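Local coordinates for protein halohydrin dehalogenase (Rhizobium radiobacter, PDB 4IY1) that catalyses the reversible dehalogenation of vicinal halohydrins to epoxides and also opens epoxides with other nucleophiles such as cyanide, at residues S2-G13 with L70-I81; A172-S180 with L211-V221. The protein carries 37 engineered substitutions. All coordinates share one frame; numbering follows the deposited sequence.

From the N terminus, the chain lays down strand 3-6 and the turn after it. Two helices and two further strands follow, 27-30 and 52-53, before helix 59-70 leads back to strand 75-79, which closes contact 1. Contact 2 opens only later, with strand 170-175, and closes when segment 211-221, at the start of helix 214-225, returns after 30 residues beyond segment 172-180. The two contacts therefore run in series and neither nests in the other. Both reach the same parallel sheet, with strand 126-130 between strands 75-79 and 170-175. They also touch each other: Phe-12 of contact 1 packs on Pro-175 of contact 2, and Gln-214 probably hydrogen-bonds to Phe-12 O.

Contact 1: residues S2-G13 with L70-I81. Engineered in segment 70-81: Leu-70 (natural residue Tyr), His-72 (natural residue Gln), Ile-75 (natural residue Val).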
# COMPACT_ATOMS: atom_id res chain seq x y z
N SER B 2 9.28 34.22 -3.89
CA SER B 2 9.02 32.80 -4.21
C SER B 2 8.32 32.67 -5.55
O SER B 2 7.38 33.40 -5.84
CB SER B 2 8.18 32.16 -3.11
OG SER B 2 7.86 30.82 -3.44
N THR B 3 8.84 31.77 -6.38
CA THR B 3 8.41 31.63 -7.78
C THR B 3 7.95 30.19 -8.02
O THR B 3 8.63 29.25 -7.61
CB THR B 3 9.58 31.90 -8.75
OG1 THR B 3 10.11 33.22 -8.53
CG2 THR B 3 9.12 31.78 -10.20
N ALA B 4 6.83 30.02 -8.72
CA ALA B 4 6.28 28.69 -8.94
C ALA B 4 5.96 28.56 -10.42
O ALA B 4 5.82 29.58 -11.10
CB ALA B 4 5.02 28.47 -8.11
N ILE B 5 5.97 27.33 -10.92
CA ILE B 5 5.49 26.99 -12.27
C ILE B 5 4.43 25.92 -12.16
O ILE B 5 4.66 24.87 -11.55
CB ILE B 5 6.58 26.33 -13.12
CG1 ILE B 5 7.84 27.18 -13.13
CG2 ILE B 5 6.08 26.06 -14.54
CD1 ILE B 5 9.03 26.41 -13.64
N VAL B 6 3.34 26.13 -12.88
CA VAL B 6 2.30 25.13 -13.02
C VAL B 6 2.16 24.89 -14.51
O VAL B 6 2.18 25.84 -15.30
CB VAL B 6 0.94 25.66 -12.45
CG1 VAL B 6 -0.17 24.64 -12.61
CG2 VAL B 6 1.08 26.09 -11.00
N THR B 7 2.19 23.63 -14.91
CA THR B 7 2.10 23.26 -16.30
C THR B 7 0.65 22.99 -16.65
O THR B 7 -0.18 22.72 -15.76
CB THR B 7 2.95 21.98 -16.61
OG1 THR B 7 2.49 20.88 -15.79
CG2 THR B 7 4.44 22.25 -16.32
N ASN B 8 0.37 22.96 -17.95
CA ASN B 8 -0.95 22.63 -18.44
C ASN B 8 -2.06 23.38 -17.70
O ASN B 8 -3.06 22.82 -17.29
CB ASN B 8 -1.17 21.11 -18.40
CG ASN B 8 -0.25 20.36 -19.37
OD1 ASN B 8 -0.02 20.80 -20.50
ND2 ASN B 8 0.30 19.25 -18.91
N VAL B 9 -1.87 24.69 -17.55
CA VAL B 9 -2.58 25.43 -16.54
C VAL B 9 -4.08 25.48 -16.78
O VAL B 9 -4.85 25.63 -15.84
CB VAL B 9 -2.01 26.85 -16.35
CG1 VAL B 9 -2.41 27.74 -17.52
CG2 VAL B 9 -2.49 27.44 -15.04
N LYS B 10 -4.51 25.20 -18.01
CA LYS B 10 -5.94 25.24 -18.35
C LYS B 10 -6.68 23.96 -18.06
O LYS B 10 -7.89 23.87 -18.31
CB LYS B 10 -6.13 25.60 -19.82
CG LYS B 10 -5.66 27.02 -20.17
CD LYS B 10 -5.83 27.28 -21.67
CE LYS B 10 -5.99 28.77 -21.98
NZ LYS B 10 -5.99 29.02 -23.46
N HIS B 11 -5.99 22.94 -17.55
CA HIS B 11 -6.62 21.63 -17.39
C HIS B 11 -6.34 21.00 -16.06
O HIS B 11 -5.36 21.37 -15.38
CB HIS B 11 -6.19 20.67 -18.50
CG HIS B 11 -6.25 21.28 -19.88
ND1 HIS B 11 -7.37 21.23 -20.64
CD2 HIS B 11 -5.27 21.90 -20.66
CE1 HIS B 11 -7.13 21.84 -21.82
NE2 HIS B 11 -5.85 22.26 -21.82
N PHE B 12 -7.12 19.96 -15.74
CA PHE B 12 -6.86 19.08 -14.59
C PHE B 12 -6.69 19.92 -13.33
O PHE B 12 -7.62 20.59 -12.92
CB PHE B 12 -5.63 18.18 -14.87
CG PHE B 12 -5.55 16.93 -13.99
CD1 PHE B 12 -6.66 16.48 -13.26
CD2 PHE B 12 -4.38 16.19 -13.92
CE1 PHE B 12 -6.60 15.30 -12.51
CE2 PHE B 12 -4.29 15.04 -13.16
CZ PHE B 12 -5.41 14.57 -12.47
N GLY B 13 -5.49 19.89 -12.73
CA GLY B 13 -5.24 20.61 -11.48
C GLY B 13 -4.75 22.02 -11.70
O GLY B 13 -4.37 22.72 -10.74
N LEU B 70 11.87 35.52 -13.84
CA LEU B 70 11.23 35.64 -12.52
C LEU B 70 12.12 35.31 -11.35
O LEU B 70 11.68 35.41 -10.22
CB LEU B 70 9.95 34.79 -12.44
CG LEU B 70 8.83 35.15 -13.43
CD1 LEU B 70 7.61 34.24 -13.31
CD2 LEU B 70 8.43 36.61 -13.26
N GLY B 71 13.35 34.90 -11.61
CA GLY B 71 14.30 34.66 -10.52
C GLY B 71 14.93 33.28 -10.45
O GLY B 71 16.14 33.14 -10.61
N HIS B 72 14.12 32.26 -10.16
CA HIS B 72 14.61 30.98 -9.65
C HIS B 72 13.42 30.24 -9.18
O HIS B 72 12.65 30.76 -8.38
CB HIS B 72 15.55 31.17 -8.46
CG HIS B 72 17.01 30.92 -8.78
ND1 HIS B 72 18.01 31.50 -8.09
CD2 HIS B 72 17.61 30.18 -9.80
CE1 HIS B 72 19.19 31.12 -8.61
NE2 HIS B 72 18.95 30.31 -9.66
N VAL B 73 13.31 28.98 -9.57
CA VAL B 73 12.08 28.23 -9.34
C VAL B 73 12.07 27.62 -7.94
O VAL B 73 13.00 26.90 -7.55
CB VAL B 73 11.88 27.15 -10.42
CG1 VAL B 73 10.63 26.34 -10.16
CG2 VAL B 73 11.85 27.78 -11.81
N ASP B 74 11.10 28.01 -7.14
CA ASP B 74 10.99 27.46 -5.79
C ASP B 74 10.00 26.31 -5.81
O ASP B 74 10.09 25.40 -5.00
CB ASP B 74 10.53 28.54 -4.81
CG ASP B 74 11.55 29.66 -4.65
OD1 ASP B 74 11.33 30.75 -5.22
OD2 ASP B 74 12.54 29.49 -3.92
N ILE B 75 9.01 26.39 -6.69
CA ILE B 75 7.97 25.38 -6.73
C ILE B 75 7.69 24.90 -8.14
O ILE B 75 7.42 25.71 -9.04
CB ILE B 75 6.66 25.88 -6.08
CG1 ILE B 75 6.90 26.25 -4.61
CG2 ILE B 75 5.60 24.81 -6.14
CD1 ILE B 75 6.20 27.54 -4.21
N LEU B 76 7.75 23.58 -8.33
CA LEU B 76 7.32 22.99 -9.57
C LEU B 76 6.02 22.23 -9.32
O LEU B 76 5.98 21.33 -8.48
CB LEU B 76 8.37 21.99 -10.07
CG LEU B 76 7.99 21.04 -11.21
CD1 LEU B 76 7.62 21.83 -12.47
CD2 LEU B 76 9.16 20.05 -11.50
N VAL B 77 4.98 22.55 -10.06
CA VAL B 77 3.80 21.71 -10.08
C VAL B 77 3.67 21.09 -11.46
O VAL B 77 3.36 21.79 -12.43
CB VAL B 77 2.51 22.49 -9.74
CG1 VAL B 77 1.32 21.55 -9.73
CG2 VAL B 77 2.65 23.21 -8.43
N SER B 78 4.03 19.81 -11.55
CA SER B 78 3.89 19.09 -12.78
C SER B 78 2.50 18.50 -12.90
O SER B 78 2.18 17.46 -12.30
CB SER B 78 4.99 18.03 -12.94
OG SER B 78 5.08 17.58 -14.27
N ASN B 79 1.67 19.23 -13.63
CA ASN B 79 0.24 18.94 -13.78
C ASN B 79 0.04 18.22 -15.10
O ASN B 79 -0.13 18.83 -16.15
CB ASN B 79 -0.55 20.26 -13.74
CG ASN B 79 -2.03 20.10 -14.07
OD1 ASN B 79 -2.74 19.32 -13.43
ND2 ASN B 79 -2.51 20.87 -15.05
N ASP B 80 0.19 16.90 -15.07
CA ASP B 80 0.31 16.13 -16.28
C ASP B 80 -1.01 15.54 -16.78
O ASP B 80 -1.84 15.06 -16.00
CB ASP B 80 1.38 15.05 -16.12
CG ASP B 80 2.77 15.65 -16.01
OD1 ASP B 80 3.21 16.36 -16.96
OD2 ASP B 80 3.36 15.55 -14.91
N ILE B 81 -1.20 15.60 -18.09
CA ILE B 81 -2.47 15.20 -18.68
C ILE B 81 -2.21 14.36 -19.91
O ILE B 81 -1.15 14.46 -20.52
CB ILE B 81 -3.34 16.42 -19.04
CG1 ILE B 81 -2.58 17.32 -20.03
CG2 ILE B 81 -3.64 17.22 -17.77
CD1 ILE B 81 -3.37 18.48 -20.59
O HOH W 1 12.78 32.83 -6.62
O HOH W 2 3.78 18.74 -16.54
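Strands 3-6 and 75-79 are parallel neighbours inside the central sheet, and the contact is mostly buried. Backbone hydrogen bonds join them, such as Val-77 N to Ile-5 O at 2.8 Å. Strand 27-30 continues the sheet beyond 3-6. At the start, Asp-74 OD1 takes the N-H of Thr-3 on its anti lone pair, at 2.9 Å. Thr-3 O in turn accepts from two backbone donors, Asp-74 N and Ile-75 N. Asp-74 OD2 forms a salt bridge with Arg-122. On one face Ala-4 CB meets CB of the engineered Ile-75 at 3.7 Å. On the other, Ile-5 crosses Val-73 at about a right angle, with CD1 at 3.6 Å from Val-73 CG2.

This is the core of a Rossmann-type fold, as in short-chain dehydrogenases. The loop after strand 3-6 matches the place of the cofactor loop in those relatives. Here Asn-79 holds it. Its chi1 of 173° sets CG anti to the backbone N, and the amide then reaches into the loop. Asn-79 ND2 donates to Thr-7 O and, at 2.9 Å, to His-11 O, coming from above that carbonyl plane. Asn-79 OD1 accepts from Gly-13 N. The backbone is held too: Asn-79 N donates to Thr-7 OG1 at 2.8 Å, and Asn-8 ND2 donates to Asn-79 O at 2.8 Å, with the acceptor close to the plane of the Asn-8 amide. Ile-81 CG2 touches Phe-12 CB at 3.6 Å.

Contact 2: residues A172-S180 with L211-V221; sequences AIAPNGVDS and LGTQKELGELV. Engineered in segment 172-180: Ala-174 (natural residue Gly), Gly-177 (natural residue Tyr), Val-178 (natural residue Leu), Asp-179 (natural residue His).
Ile-173 and Leu-220 reach toward each other tip to tip, where helix 214-225 packs over strand 170-175 of the Rossmann-type sheet. Ile-173 CG1 lies 3.9 Å from Leu-220 CD2. Val-221 meets the same isoleucine at about a right angle, with CG2 at 3.6 Å from Ile-173 CD1. The strand and helix segments run nearly antiparallel, at 165°. One turn earlier in the helix, Leu-217 CD1 touches both Pro-175 CG and CG1 of the engineered Val-178, each at 4.2 Å. The leucine side chain lies obliquely to that of Pro-175. Strand 236-239 and helix 14-23 also touch Leu-217. Leu-220 further packs on Phe-223 of a second subunit, so this helix also lies at a subunit interface.

Beyond the strand, the loop pairs with the segment before the helix. Gly-212 N donates to O of the engineered Gly-177 at 2.6 Å, and Gly-212 O accepts from N of the engineered Asp-179 at 2.7 Å. Leu-211 lays CB and CD2 beside the same Gly-177 O. Thr-213 and Glu-216 then form a capping box at the helix start: Thr-213 OG1 accepts from Glu-216 N, and Glu-216 OE2 accepts from Thr-213 N on its anti lone pair. The carboxylate of Glu-216 also bridges to Arg-210.

The Gln-214 chain bends at chi2, -62°, which turns its amide back to the loop and across Val-178 at about a right angle. Val-178 CG1 lies 3.6 Å from Gln-214 NE2, and that nitrogen donates to Asp-179 O at 2.8 Å, with the acceptor close to the amide plane.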
# COMPACT_ATOMS: atom_id res chain seq x y z
N ALA B 172 3.43 13.51 -4.52
CA ALA B 172 2.46 13.30 -5.62
C ALA B 172 1.01 13.49 -5.15
O ALA B 172 0.66 13.10 -4.04
CB ALA B 172 2.63 11.91 -6.23
N ILE B 173 0.18 14.11 -5.98
CA ILE B 173 -1.24 14.23 -5.65
C ILE B 173 -2.03 13.40 -6.64
O ILE B 173 -1.97 13.65 -7.83
CB ILE B 173 -1.74 15.69 -5.69
CG1 ILE B 173 -1.13 16.51 -4.56
CG2 ILE B 173 -3.28 15.73 -5.56
CD1 ILE B 173 -1.32 18.02 -4.74
N ALA B 174 -2.74 12.40 -6.13
CA ALA B 174 -3.36 11.41 -6.99
C ALA B 174 -4.90 11.60 -6.91
O ALA B 174 -5.52 11.09 -6.00
CB ALA B 174 -2.98 9.99 -6.52
N PRO B 175 -5.48 12.38 -7.82
CA PRO B 175 -6.88 12.74 -7.67
C PRO B 175 -7.84 11.76 -8.33
O PRO B 175 -7.44 10.94 -9.16
CB PRO B 175 -6.98 14.12 -8.33
CG PRO B 175 -5.58 14.47 -8.77
CD PRO B 175 -4.81 13.21 -8.82
N ASN B 176 -9.07 11.76 -7.86
CA ASN B 176 -10.19 11.28 -8.69
C ASN B 176 -11.43 12.12 -8.38
O ASN B 176 -11.63 12.52 -7.25
CB ASN B 176 -10.46 9.79 -8.46
CG ASN B 176 -11.58 9.25 -9.34
OD1 ASN B 176 -12.72 9.03 -8.88
ND2 ASN B 176 -11.28 9.02 -10.61
N GLY B 177 -12.20 12.47 -9.42
CA GLY B 177 -13.48 13.14 -9.23
C GLY B 177 -13.30 14.62 -8.90
O GLY B 177 -14.15 15.21 -8.21
N VAL B 178 -12.22 15.22 -9.39
CA VAL B 178 -12.04 16.65 -9.16
C VAL B 178 -12.68 17.42 -10.31
O VAL B 178 -12.33 17.22 -11.47
CB VAL B 178 -10.57 17.05 -9.02
CG1 VAL B 178 -10.48 18.56 -8.96
CG2 VAL B 178 -9.97 16.45 -7.74
N ASP B 179 -13.66 18.27 -9.99
CA ASP B 179 -14.31 19.05 -11.01
C ASP B 179 -13.28 19.85 -11.86
O ASP B 179 -12.49 20.65 -11.33
CB ASP B 179 -15.39 19.95 -10.41
CG ASP B 179 -15.93 20.96 -11.42
OD1 ASP B 179 -15.66 22.17 -11.24
OD2 ASP B 179 -16.43 20.51 -12.48
N SER B 180 -13.19 19.53 -13.16
CA SER B 180 -12.24 20.22 -14.04
C SER B 180 -12.88 21.33 -14.84
O SER B 180 -12.23 21.95 -15.70
CB SER B 180 -11.48 19.24 -14.96
OG SER B 180 -12.28 18.17 -15.44
N LEU B 211 -18.22 15.51 -6.24
CA LEU B 211 -16.94 15.74 -6.89
C LEU B 211 -16.13 16.63 -5.97
O LEU B 211 -16.70 17.41 -5.21
CB LEU B 211 -17.13 16.47 -8.24
CG LEU B 211 -17.86 15.75 -9.38
CD1 LEU B 211 -18.26 16.71 -10.50
CD2 LEU B 211 -17.03 14.60 -9.94
N GLY B 212 -14.81 16.57 -6.08
CA GLY B 212 -13.97 17.54 -5.36
C GLY B 212 -13.85 18.82 -6.15
O GLY B 212 -14.07 18.83 -7.37
N THR B 213 -13.52 19.91 -5.48
CA THR B 213 -13.40 21.19 -6.19
C THR B 213 -11.95 21.47 -6.57
O THR B 213 -11.02 20.89 -5.98
CB THR B 213 -13.99 22.34 -5.35
OG1 THR B 213 -13.22 22.51 -4.15
CG2 THR B 213 -15.48 22.00 -4.94
N GLN B 214 -11.76 22.29 -7.61
CA GLN B 214 -10.46 22.87 -7.91
C GLN B 214 -9.85 23.48 -6.67
O GLN B 214 -8.64 23.43 -6.47
CB GLN B 214 -10.55 23.96 -9.01
CG GLN B 214 -10.67 23.42 -10.42
CD GLN B 214 -9.48 22.58 -10.86
OE1 GLN B 214 -8.35 23.09 -10.97
NE2 GLN B 214 -9.73 21.31 -11.19
N LYS B 215 -10.68 24.14 -5.88
CA LYS B 215 -10.15 24.89 -4.77
C LYS B 215 -9.53 23.93 -3.73
O LYS B 215 -8.62 24.31 -3.00
CB LYS B 215 -11.25 25.73 -4.12
CG LYS B 215 -10.85 26.29 -2.78
CD LYS B 215 -11.37 27.70 -2.59
CE LYS B 215 -10.35 28.61 -1.92
NZ LYS B 215 -11.08 29.46 -0.94
N GLU B 216 -10.09 22.74 -3.60
CA GLU B 216 -9.56 21.76 -2.64
C GLU B 216 -8.18 21.28 -3.11
O GLU B 216 -7.18 21.38 -2.38
CB GLU B 216 -10.53 20.58 -2.47
CG GLU B 216 -11.75 20.91 -1.60
CD GLU B 216 -12.77 19.77 -1.53
OE1 GLU B 216 -12.98 19.22 -0.42
OE2 GLU B 216 -13.24 19.32 -2.62
N LEU B 217 -8.11 21.02 -4.41
CA LEU B 217 -6.87 20.60 -5.05
C LEU B 217 -5.80 21.70 -4.98
O LEU B 217 -4.67 21.45 -4.54
CB LEU B 217 -7.14 20.15 -6.49
CG LEU B 217 -5.94 19.45 -7.15
CD1 LEU B 217 -6.33 18.55 -8.32
CD2 LEU B 217 -4.93 20.51 -7.57
N GLY B 218 -6.21 22.94 -5.23
CA GLY B 218 -5.38 24.11 -4.94
C GLY B 218 -4.94 24.32 -3.51
O GLY B 218 -3.81 24.77 -3.25
N GLU B 219 -5.84 24.12 -2.56
CA GLU B 219 -5.48 24.36 -1.17
C GLU B 219 -4.37 23.36 -0.76
O GLU B 219 -3.46 23.69 -0.00
CB GLU B 219 -6.70 24.24 -0.25
CG GLU B 219 -7.81 25.27 -0.51
CD GLU B 219 -7.63 26.53 0.31
OE1 GLU B 219 -6.55 26.74 0.87
OE2 GLU B 219 -8.61 27.27 0.47
N LEU B 220 -4.46 22.14 -1.28
CA LEU B 220 -3.52 21.09 -0.89
C LEU B 220 -2.16 21.40 -1.49
O LEU B 220 -1.17 21.46 -0.78
CB LEU B 220 -4.00 19.72 -1.39
CG LEU B 220 -3.02 18.58 -1.10
CD1 LEU B 220 -2.70 18.48 0.40
CD2 LEU B 220 -3.52 17.25 -1.60
N VAL B 221 -2.13 21.65 -2.78
CA VAL B 221 -0.92 22.08 -3.47
C VAL B 221 -0.26 23.19 -2.66
O VAL B 221 0.93 23.13 -2.36
CB VAL B 221 -1.23 22.61 -4.90
CG1 VAL B 221 -0.09 23.52 -5.38
CG2 VAL B 221 -1.47 21.47 -5.87
O HOH W 3 -14.21 23.51 -8.64